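Side-chain contacts in aminotransferase (Helicobacter pylori, PDB 2FNU), which catalyses the second step of pseudaminic acid biosynthesis, a pyridoxal-phosphate-dependent transfer of an amino group from glutamate to a UDP-linked 4-keto sugar: residues Y64-E69 with H201-L206; E138-L143 with L149-D154; S161-Q164 with G170-L173. All coordinates share one frame; numbering follows the deposited sequence.

Contact 1: Y64-E69 with H201-L206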
loop_
_atom_site.group_PDB
_atom_site.type_symbol
_atom_site.label_atom_id
_atom_site.label_comp_id
_atom_site.label_asym_id
_atom_site.label_seq_id
_atom_site.Cartn_x
_atom_site.Cartn_y
_atom_site.Cartn_z
ATOM N N TYR B 64 -6.087 -5.921 12.376
ATOM C CA TYR B 64 -5.539 -6.848 13.362
ATOM C C TYR B 64 -4.678 -6.135 14.399
ATOM O O TYR B 64 -4.644 -6.549 15.564
ATOM C CB TYR B 64 -4.680 -7.904 12.666
ATOM C CG TYR B 64 -5.419 -8.905 11.774
ATOM C CD1 TYR B 64 -4.712 -9.659 10.850
ATOM C CD2 TYR B 64 -6.812 -9.111 11.878
ATOM C CE1 TYR B 64 -5.332 -10.620 10.055
ATOM C CE2 TYR B 64 -7.458 -10.054 11.081
ATOM C CZ TYR B 64 -6.696 -10.820 10.165
ATOM O OH TYR B 64 -7.291 -11.775 9.365
ATOM N N ARG B 65 -3.974 -5.086 13.976
ATOM C CA ARG B 65 -3.077 -4.363 14.874
ATOM C C ARG B 65 -3.851 -3.472 15.828
ATOM O O ARG B 65 -3.360 -3.151 16.923
ATOM C CB ARG B 65 -2.080 -3.499 14.078
ATOM C CG ARG B 65 -0.935 -4.305 13.435
ATOM C CD ARG B 65 0.138 -4.757 14.459
ATOM N NE ARG B 65 0.754 -3.604 15.129
ATOM C CZ ARG B 65 1.714 -2.845 14.593
ATOM N NH1 ARG B 65 2.224 -3.124 13.390
ATOM N NH2 ARG B 65 2.161 -1.791 15.272
ATOM N N ASN B 66 -5.052 -3.059 15.425
ATOM C CA ASN B 66 -5.748 -1.996 16.158
ATOM C C ASN B 66 -7.016 -2.399 16.906
ATOM O O ASN B 66 -7.482 -1.638 17.769
ATOM C CB ASN B 66 -6.038 -0.801 15.236
ATOM C CG ASN B 66 -4.771 -0.067 14.837
ATOM O OD1 ASN B 66 -4.227 -0.271 13.740
ATOM N ND2 ASN B 66 -4.282 0.773 15.724
ATOM N N PHE B 67 -7.582 -3.570 16.602
ATOM C CA PHE B 67 -8.844 -3.941 17.273
ATOM C C PHE B 67 -8.652 -4.074 18.780
ATOM O O PHE B 67 -9.595 -3.886 19.551
ATOM C CB PHE B 67 -9.478 -5.199 16.643
ATOM C CG PHE B 67 -8.884 -6.497 17.119
ATOM C CD1 PHE B 67 -9.564 -7.292 18.056
ATOM C CD2 PHE B 67 -7.666 -6.952 16.602
ATOM C CE1 PHE B 67 -9.009 -8.492 18.499
ATOM C CE2 PHE B 67 -7.112 -8.150 17.027
ATOM C CZ PHE B 67 -7.795 -8.932 17.984
ATOM N N SER B 68 -7.419 -4.374 19.156
ATOM C CA SER B 68 -6.998 -4.513 20.550
ATOM C C SER B 68 -5.516 -4.254 20.645
ATOM O O SER B 68 -4.775 -4.492 19.681
ATOM C CB SER B 68 -7.252 -5.938 21.042
ATOM O OG SER B 68 -6.884 -6.048 22.416
ATOM N N GLU B 69 -5.060 -3.777 21.806
ATOM C CA GLU B 69 -3.629 -3.858 22.087
ATOM C C GLU B 69 -3.237 -5.332 22.169
ATOM O O GLU B 69 -4.043 -6.175 22.589
ATOM C CB GLU B 69 -3.276 -3.129 23.387
ATOM C CG GLU B 69 -3.527 -1.627 23.309
ATOM C CD GLU B 69 -2.662 -0.819 24.268
ATOM O OE1 GLU B 69 -2.262 -1.351 25.330
ATOM O OE2 GLU B 69 -2.384 0.360 23.952
ATOM N N HIS B 201 -12.405 2.858 14.365
ATOM C CA HIS B 201 -12.256 3.655 13.140
ATOM C C HIS B 201 -11.176 4.733 13.271
ATOM O O HIS B 201 -10.270 4.794 12.452
ATOM C CB HIS B 201 -13.608 4.269 12.756
ATOM C CG HIS B 201 -13.527 5.239 11.623
ATOM N ND1 HIS B 201 -13.416 4.836 10.309
ATOM C CD2 HIS B 201 -13.562 6.594 11.605
ATOM C CE1 HIS B 201 -13.377 5.905 9.532
ATOM N NE2 HIS B 201 -13.466 6.983 10.292
ATOM N N GLU B 202 -11.239 5.539 14.329
ATOM C CA GLU B 202 -10.259 6.612 14.470
ATOM C C GLU B 202 -8.831 6.067 14.647
ATOM O O GLU B 202 -7.878 6.672 14.136
ATOM C CB GLU B 202 -10.639 7.559 15.616
ATOM C CG GLU B 202 -12.004 8.237 15.446
ATOM C CD GLU B 202 -12.087 9.192 14.255
ATOM O OE1 GLU B 202 -11.040 9.592 13.691
ATOM O OE2 GLU B 202 -13.223 9.531 13.862
ATOM N N LYS B 203 -8.683 4.944 15.357
ATOM C CA LYS B 203 -7.335 4.345 15.535
ATOM C C LYS B 203 -6.775 3.856 14.191
ATOM O O LYS B 203 -5.593 4.078 13.866
ATOM C CB LYS B 203 -7.376 3.157 16.487
ATOM C CG LYS B 203 -7.279 3.502 17.946
ATOM C CD LYS B 203 -7.351 2.252 18.812
ATOM C CE LYS B 203 -6.089 1.399 18.708
ATOM N NZ LYS B 203 -6.041 0.270 19.724
ATOM N N MET B 204 -7.624 3.177 13.421
ATOM C CA MET B 204 -7.213 2.690 12.098
ATOM C C MET B 204 -6.887 3.813 11.126
ATOM O O MET B 204 -5.963 3.697 10.316
ATOM C CB MET B 204 -8.303 1.791 11.523
ATOM C CG MET B 204 -8.478 0.507 12.329
ATOM S SD MET B 204 -9.579 -0.703 11.533
ATOM C CE MET B 204 -11.124 0.243 11.430
ATOM N N LYS B 205 -7.638 4.907 11.223
ATOM C CA LYS B 205 -7.430 6.052 10.356
ATOM C C LYS B 205 -6.036 6.651 10.545
ATOM O O LYS B 205 -5.347 6.943 9.564
ATOM C CB LYS B 205 -8.531 7.088 10.611
ATOM C CG LYS B 205 -8.552 8.272 9.667
ATOM C CD LYS B 205 -9.734 9.185 10.044
ATOM C CE LYS B 205 -9.884 10.339 9.081
ATOM N NZ LYS B 205 -11.195 11.011 9.315
ATOM N N LEU B 206 -5.606 6.805 11.793
ATOM C CA LEU B 206 -4.251 7.294 12.046
ATOM C C LEU B 206 -3.196 6.286 11.572
ATOM O O LEU B 206 -2.164 6.680 10.998
ATOM C CB LEU B 206 -4.064 7.614 13.525
ATOM C CG LEU B 206 -4.867 8.822 13.995
ATOM C CD1 LEU B 206 -4.999 8.763 15.498
ATOM C CD2 LEU B 206 -4.170 10.116 13.535
HETATM O O HOH W 1 -3.890 -1.549 19.364
HETATM O O HOH W 2 -8.538 -0.723 20.058
#
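Lys203 reaches from helix 198-208 across to Asn66 on helix 56-66, and its side chain lies obliquely over that of the asparagine. The lysine starts extended and then bends at its third torsion (chi3 71°). That kink swings CE and NZ over the backbone carbonyl of Asn66, where Lys203 NZ donates to Asn66 O at 3.1 Å. The bond comes in from the flank of the oxygen: the C=O...donor angle is 130° and the nitrogen sits 25° off the carbonyl plane.

Two waters complete the grip on the ammonium. Water 2 accepts from Lys203 NZ at 2.7 Å and itself donates to Asn66 O, so Asn66 O accepts two bonds, from NZ and from water 2, and the three close a small triangle. Water 1 accepts from NZ and passes a bond on to Arg65 O at 3.0 Å, one residue back along the helix. The carboxylate of Glu69 lies farther off, with Glu69 OE2 5.6 Å from Lys203 NZ. This is no contact, though its opposite charge probably helps to hold the ammonium here.

Next to this polar corner the packing is apolar. Met204 CG meets Asn66 CB at 4.0 Å, and the rest of the methionine turns away from the asparagine to lie on Leu51 of strand 49-53. Asn66 is also packed by Leu200 and Phe207 from the same helix as Lys203. On Asn66's own helix, Arg65 makes a salt bridge to Glu93 of the second subunit.

A lysine ammonium thus meets main-chain carbonyls directly at Asn66 O and through water at Arg65 O, in the packing of two helices beside the central sheet of a fold type I aminotransferase.

Contact 2: E138-L143 with L149-D154. With PMP (4'-deoxy-4'-aminopyridoxal-5'-phosphate), chain E.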
loop_
_atom_site.group_PDB
_atom_site.type_symbol
_atom_site.label_atom_id
_atom_site.label_comp_id
_atom_site.label_asym_id
_atom_site.label_seq_id
_atom_site.Cartn_x
_atom_site.Cartn_y
_atom_site.Cartn_z
ATOM N N GLU B 138 -25.013 -15.225 12.758
ATOM C CA GLU B 138 -25.629 -15.159 14.090
ATOM C C GLU B 138 -24.937 -16.113 15.058
ATOM O O GLU B 138 -24.638 -15.756 16.202
ATOM C CB GLU B 138 -27.117 -15.468 14.012
ATOM C CG GLU B 138 -27.866 -15.135 15.298
ATOM C CD GLU B 138 -29.377 -15.131 15.115
ATOM O OE1 GLU B 138 -30.085 -15.401 16.110
ATOM O OE2 GLU B 138 -29.853 -14.853 13.989
ATOM N N SER B 139 -24.649 -17.314 14.564
ATOM C CA SER B 139 -23.931 -18.299 15.362
ATOM C C SER B 139 -22.577 -17.772 15.861
ATOM O O SER B 139 -22.245 -17.902 17.049
ATOM C CB SER B 139 -23.755 -19.574 14.541
ATOM O OG SER B 139 -23.106 -20.566 15.311
ATOM N N VAL B 140 -21.801 -17.174 14.947
ATOM C CA VAL B 140 -20.459 -16.699 15.290
ATOM C C VAL B 140 -20.524 -15.485 16.238
ATOM O O VAL B 140 -19.702 -15.369 17.166
ATOM C CB VAL B 140 -19.642 -16.374 14.014
ATOM C CG1 VAL B 140 -18.267 -15.830 14.370
ATOM C CG2 VAL B 140 -19.508 -17.634 13.120
ATOM N N GLN B 141 -21.466 -14.569 15.981
ATOM C CA GLN B 141 -21.687 -13.410 16.866
ATOM C C GLN B 141 -21.936 -13.861 18.313
ATOM O O GLN B 141 -21.302 -13.369 19.256
ATOM C CB GLN B 141 -22.907 -12.613 16.409
ATOM C CG GLN B 141 -22.705 -11.715 15.181
ATOM C CD GLN B 141 -23.987 -11.005 14.776
ATOM O OE1 GLN B 141 -25.102 -11.547 14.939
ATOM N NE2 GLN B 141 -23.844 -9.790 14.223
ATOM N N LYS B 142 -22.843 -14.821 18.445
ATOM C CA LYS B 142 -23.247 -15.295 19.771
ATOM C C LYS B 142 -22.095 -15.981 20.462
ATOM O O LYS B 142 -21.862 -15.772 21.663
ATOM C CB LYS B 142 -24.438 -16.238 19.671
ATOM C CG LYS B 142 -25.739 -15.493 19.423
ATOM C CD LYS B 142 -26.906 -16.458 19.384
ATOM C CE LYS B 142 -28.216 -15.708 19.169
ATOM N NZ LYS B 142 -29.317 -16.661 18.849
ATOM N N LEU B 143 -21.355 -16.789 19.705
ATOM C CA LEU B 143 -20.191 -17.458 20.288
ATOM C C LEU B 143 -19.110 -16.488 20.777
ATOM O O LEU B 143 -18.512 -16.660 21.851
ATOM C CB LEU B 143 -19.611 -18.447 19.290
ATOM C CG LEU B 143 -18.523 -19.358 19.866
ATOM C CD1 LEU B 143 -19.061 -20.284 20.959
ATOM C CD2 LEU B 143 -17.844 -20.201 18.785
ATOM N N LEU B 149 -14.735 -12.694 22.889
ATOM C CA LEU B 149 -13.816 -12.600 21.751
ATOM C C LEU B 149 -14.334 -11.570 20.771
ATOM O O LEU B 149 -15.539 -11.338 20.687
ATOM C CB LEU B 149 -13.756 -13.932 21.006
ATOM C CG LEU B 149 -13.593 -15.207 21.830
ATOM C CD1 LEU B 149 -13.629 -16.446 20.925
ATOM C CD2 LEU B 149 -12.314 -15.145 22.634
ATOM N N SER B 150 -13.418 -10.990 19.990
ATOM C CA SER B 150 -13.823 -10.131 18.886
ATOM C C SER B 150 -14.124 -10.969 17.657
ATOM O O SER B 150 -13.361 -11.876 17.318
ATOM C CB SER B 150 -12.708 -9.147 18.545
ATOM O OG SER B 150 -12.480 -8.263 19.632
ATOM N N PHE B 151 -15.241 -10.641 17.005
ATOM C CA PHE B 151 -15.613 -11.234 15.707
ATOM C C PHE B 151 -15.076 -10.316 14.610
ATOM O O PHE B 151 -15.513 -9.172 14.494
ATOM C CB PHE B 151 -17.147 -11.371 15.651
ATOM C CG PHE B 151 -17.717 -11.821 14.326
ATOM C CD1 PHE B 151 -19.059 -11.587 14.049
ATOM C CD2 PHE B 151 -16.954 -12.510 13.385
ATOM C CE1 PHE B 151 -19.631 -11.993 12.834
ATOM C CE2 PHE B 151 -17.530 -12.913 12.163
ATOM C CZ PHE B 151 -18.869 -12.654 11.906
ATOM N N LEU B 152 -14.117 -10.818 13.832
ATOM C CA LEU B 152 -13.554 -10.067 12.705
ATOM C C LEU B 152 -13.907 -10.818 11.425
ATOM O O LEU B 152 -13.882 -12.043 11.393
ATOM C CB LEU B 152 -12.032 -9.925 12.826
ATOM C CG LEU B 152 -11.511 -9.409 14.177
ATOM C CD1 LEU B 152 -9.984 -9.436 14.237
ATOM C CD2 LEU B 152 -12.055 -8.007 14.439
ATOM N N SER B 153 -14.271 -10.084 10.376
ATOM C CA SER B 153 -14.755 -10.729 9.153
ATOM C C SER B 153 -13.905 -10.338 7.943
ATOM O O SER B 153 -13.875 -9.159 7.585
ATOM C CB SER B 153 -16.206 -10.317 8.894
ATOM O OG SER B 153 -16.757 -10.964 7.735
ATOM N N ASP B 154 -13.213 -11.308 7.341
ATOM C CA ASP B 154 -12.575 -11.083 6.045
ATOM C C ASP B 154 -13.625 -11.314 4.956
ATOM O O ASP B 154 -13.836 -12.441 4.477
ATOM C CB ASP B 154 -11.340 -11.982 5.855
ATOM C CG ASP B 154 -10.635 -11.695 4.544
ATOM O OD1 ASP B 154 -9.529 -12.223 4.335
ATOM O OD2 ASP B 154 -11.202 -10.911 3.731
HETATM N N1 PMP E . -8.574 -12.091 1.822
HETATM C C2 PMP E . -9.145 -12.847 0.831
HETATM C C2A PMP E . -10.234 -13.825 1.204
HETATM C C3 PMP E . -8.713 -12.682 -0.492
HETATM O O3 PMP E . -9.290 -13.400 -1.501
HETATM C C4 PMP E . -7.682 -11.764 -0.803
HETATM C C4A PMP E . -7.135 -11.628 -2.208
HETATM N N4A PMP E . -7.157 -12.879 -2.935
HETATM C C5 PMP E . -7.164 -10.963 0.221
HETATM C C6 PMP E . -7.671 -11.107 1.511
HETATM C C5A PMP E . -6.086 -9.926 -0.042
HETATM O O4P PMP E . -6.717 -8.828 -0.675
HETATM P P PMP E . -5.838 -7.798 -1.554
HETATM O O1P PMP E . -5.521 -8.517 -2.844
HETATM O O2P PMP E . -6.756 -6.640 -1.814
HETATM O O3P PMP E . -4.620 -7.390 -0.771
#
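What stands out is that Gln141, a polar residue, meets Phe151 with its methylene carbon while its amide is engaged with another partner. Gln141 CG lies 3.8 Å from Phe151 CD1 and almost as near to CE1, approaching the ring obliquely. Beyond CG the chain is extended. The amide stands nearly perpendicular to the ring, and Gln141 NE2 donates to the backbone oxygen of Phe171.

The neighbouring Val140 takes a face of the same ring. Its CG1 methyl points at the aromatic system in a CH-pi contact, 3.8 Å from the Phe151 centroid and only 16° off the ring normal, slightly toward the CD2-CE2 side. Two torsions produce this: CG1 of Val140 lies opposite the backbone N (chi1 178°), and the phenylalanine is likewise swung out from its strand (chi1 173°). The two side chains meet at about a right angle. No hydrogen bond crosses between the segments.

This is the helix-on-strand packing of a beta-alpha-beta unit, in which strand 122-128 leads into helix 137-146 and on to strand 150-154. Phe151 faces the helix, whereas the next residue, Leu152, goes to the other side of the sheet and packs on Tyr64 of helix 56-66.

At the end of the strand Asp154 enters the cofactor pocket, with OD1 2.7 Å from N1 of the PMP pyridine ring, the aspartate-to-pyridine pairing of fold type I enzymes. Thr87 binds OD1 and Ser156 binds OD2, which probably holds the carboxylate's rotation. On the outer side of the helix Lys142 NZ forms a salt bridge to Glu138 OE1 at 3.1 Å, one turn back, using the anti lone pair of that oxygen.

Contact 3: S161-Q164 with G170-L173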
loop_
_atom_site.group_PDB
_atom_site.type_symbol
_atom_site.label_atom_id
_atom_site.label_comp_id
_atom_site.label_asym_id
_atom_site.label_seq_id
_atom_site.Cartn_x
_atom_site.Cartn_y
_atom_site.Cartn_z
ATOM N N SER B 161 -22.922 -9.059 -0.886
ATOM C CA SER B 161 -23.524 -10.268 -0.317
ATOM C C SER B 161 -24.400 -9.937 0.877
ATOM O O SER B 161 -24.191 -8.916 1.539
ATOM C CB SER B 161 -22.440 -11.264 0.113
ATOM O OG SER B 161 -21.662 -11.649 -1.011
ATOM N N GLU B 162 -25.368 -10.828 1.139
ATOM C CA GLU B 162 -26.347 -10.643 2.224
ATOM C C GLU B 162 -26.424 -11.838 3.173
ATOM O O GLU B 162 -26.069 -12.976 2.828
ATOM C CB GLU B 162 -27.738 -10.382 1.636
ATOM C CG GLU B 162 -27.781 -9.067 0.863
ATOM C CD GLU B 162 -29.141 -8.757 0.237
ATOM O OE1 GLU B 162 -30.136 -9.493 0.470
ATOM O OE2 GLU B 162 -29.204 -7.767 -0.524
ATOM N N TYR B 163 -26.917 -11.559 4.371
ATOM C CA TYR B 163 -27.268 -12.592 5.332
ATOM C C TYR B 163 -28.606 -12.136 5.898
ATOM O O TYR B 163 -28.728 -11.013 6.399
ATOM C CB TYR B 163 -26.208 -12.665 6.420
ATOM C CG TYR B 163 -26.568 -13.603 7.553
ATOM C CD1 TYR B 163 -27.196 -13.120 8.706
ATOM C CD2 TYR B 163 -26.268 -14.963 7.481
ATOM C CE1 TYR B 163 -27.523 -13.974 9.762
ATOM C CE2 TYR B 163 -26.604 -15.831 8.545
ATOM C CZ TYR B 163 -27.220 -15.316 9.667
ATOM O OH TYR B 163 -27.541 -16.144 10.726
ATOM N N GLN B 164 -29.618 -12.996 5.776
ATOM C CA GLN B 164 -30.966 -12.656 6.233
ATOM C C GLN B 164 -31.398 -11.274 5.707
ATOM O O GLN B 164 -31.908 -10.425 6.439
ATOM C CB GLN B 164 -31.079 -12.812 7.753
ATOM C CG GLN B 164 -30.950 -14.281 8.178
ATOM C CD GLN B 164 -30.952 -14.481 9.684
ATOM O OE1 GLN B 164 -31.179 -13.544 10.460
ATOM N NE2 GLN B 164 -30.687 -15.718 10.108
ATOM N N GLY B 170 -21.739 -5.202 8.393
ATOM C CA GLY B 170 -22.061 -4.622 9.686
ATOM C C GLY B 170 -22.190 -5.630 10.809
ATOM O O GLY B 170 -22.490 -5.244 11.946
ATOM N N PHE B 171 -21.935 -6.908 10.515
ATOM C CA PHE B 171 -22.200 -7.975 11.493
ATOM C C PHE B 171 -21.095 -8.198 12.516
ATOM O O PHE B 171 -21.344 -8.696 13.621
ATOM C CB PHE B 171 -22.458 -9.309 10.795
ATOM C CG PHE B 171 -23.609 -9.292 9.830
ATOM C CD1 PHE B 171 -23.407 -9.609 8.495
ATOM C CD2 PHE B 171 -24.897 -8.986 10.261
ATOM C CE1 PHE B 171 -24.461 -9.595 7.578
ATOM C CE2 PHE B 171 -25.968 -8.987 9.356
ATOM C CZ PHE B 171 -25.751 -9.291 8.020
ATOM N N ALA B 172 -19.866 -7.905 12.120
ATOM C CA ALA B 172 -18.707 -8.192 12.941
ATOM C C ALA B 172 -18.229 -6.900 13.605
ATOM O O ALA B 172 -18.723 -5.809 13.293
ATOM C CB ALA B 172 -17.610 -8.766 12.061
ATOM N N LEU B 173 -17.266 -7.005 14.521
ATOM C CA LEU B 173 -16.643 -5.805 15.068
ATOM C C LEU B 173 -16.169 -4.919 13.917
ATOM O O LEU B 173 -16.372 -3.693 13.923
ATOM C CB LEU B 173 -15.473 -6.176 15.980
ATOM C CG LEU B 173 -14.667 -4.974 16.469
ATOM C CD1 LEU B 173 -15.557 -3.974 17.257
ATOM C CD2 LEU B 173 -13.489 -5.423 17.311
#
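Tyr163, in the short strand 162-163, and Phe171, in the irregular run that leads to strand 174-178, keep their backbones well apart, with CA atoms 9.2 Å from each other and no hydrogen bond between the segments. The gap is bridged by the two aromatic side chains.

They form an edge-to-face (T-shaped) pair. The tyrosine turns its edge to the face of the phenylalanine, with the centroids 5.6 Å apart and the ring planes at 76°. The closest touch is made at the root of the tyrosine, where Phe171 CE1 comes to 3.7 Å from Tyr163 CB. Phe171 CZ lies beside the same methylene and is also 3.8 Å from Tyr163 O, so the far end of the phenylalanine nestles between the tyrosine's CB and its main chain. Tyr163 CD1 is 4.1 Å from Phe171 CZ. With CG of the tyrosine set opposite its backbone N (chi1 173°), the ring is carried from beside the rim of Phe171 to across its face, CD1 foremost.

Gln164 lays its CG over one face of the tyrosine ring, near the rim and 3.8 Å above the plane. Both aromatics also rest on Val137 at the start of helix 137-146, and Tyr163 OH accepts a weak hydrogen bond from Glu138 N there. The contact thus seats the small hairpin of strands 162-163 and 166-167 against the helix and the approach to strand 174-178.

Chemically this is a carbon-only meeting of side chains. The slightly positive hydrogens on the tyrosine's edge are turned to the electron-rich face of the phenylalanine, so dispersion and a weak quadrupolar attraction, with no polar bond between the side chains, probably hold the pair together.

In the fold
Following the chain from the N terminus, helix 56-66 supplies the first half of contact 1, whose partner comes only in helix 198-208, closing a loop of some 130 residues. Contacts 2 and 3 are nested inside it and follow one another in series, each closing a short excursion: contact 2 the helix-to-strand turn into 150-154, contact 3 the hairpin before strand 174-178. They lie about 10 Å apart, centre to centre, and are joined by main-chain pairing of Phe151 with Leu173. Phe67 connects them to contact 1 by packing on Ser150, Leu152 and Leu173. Contact 1 joins helices 56-66 and 198-208, contact 2 lays helix 137-146 on its strand, contact 3 ties hairpin 162-167 to the following run.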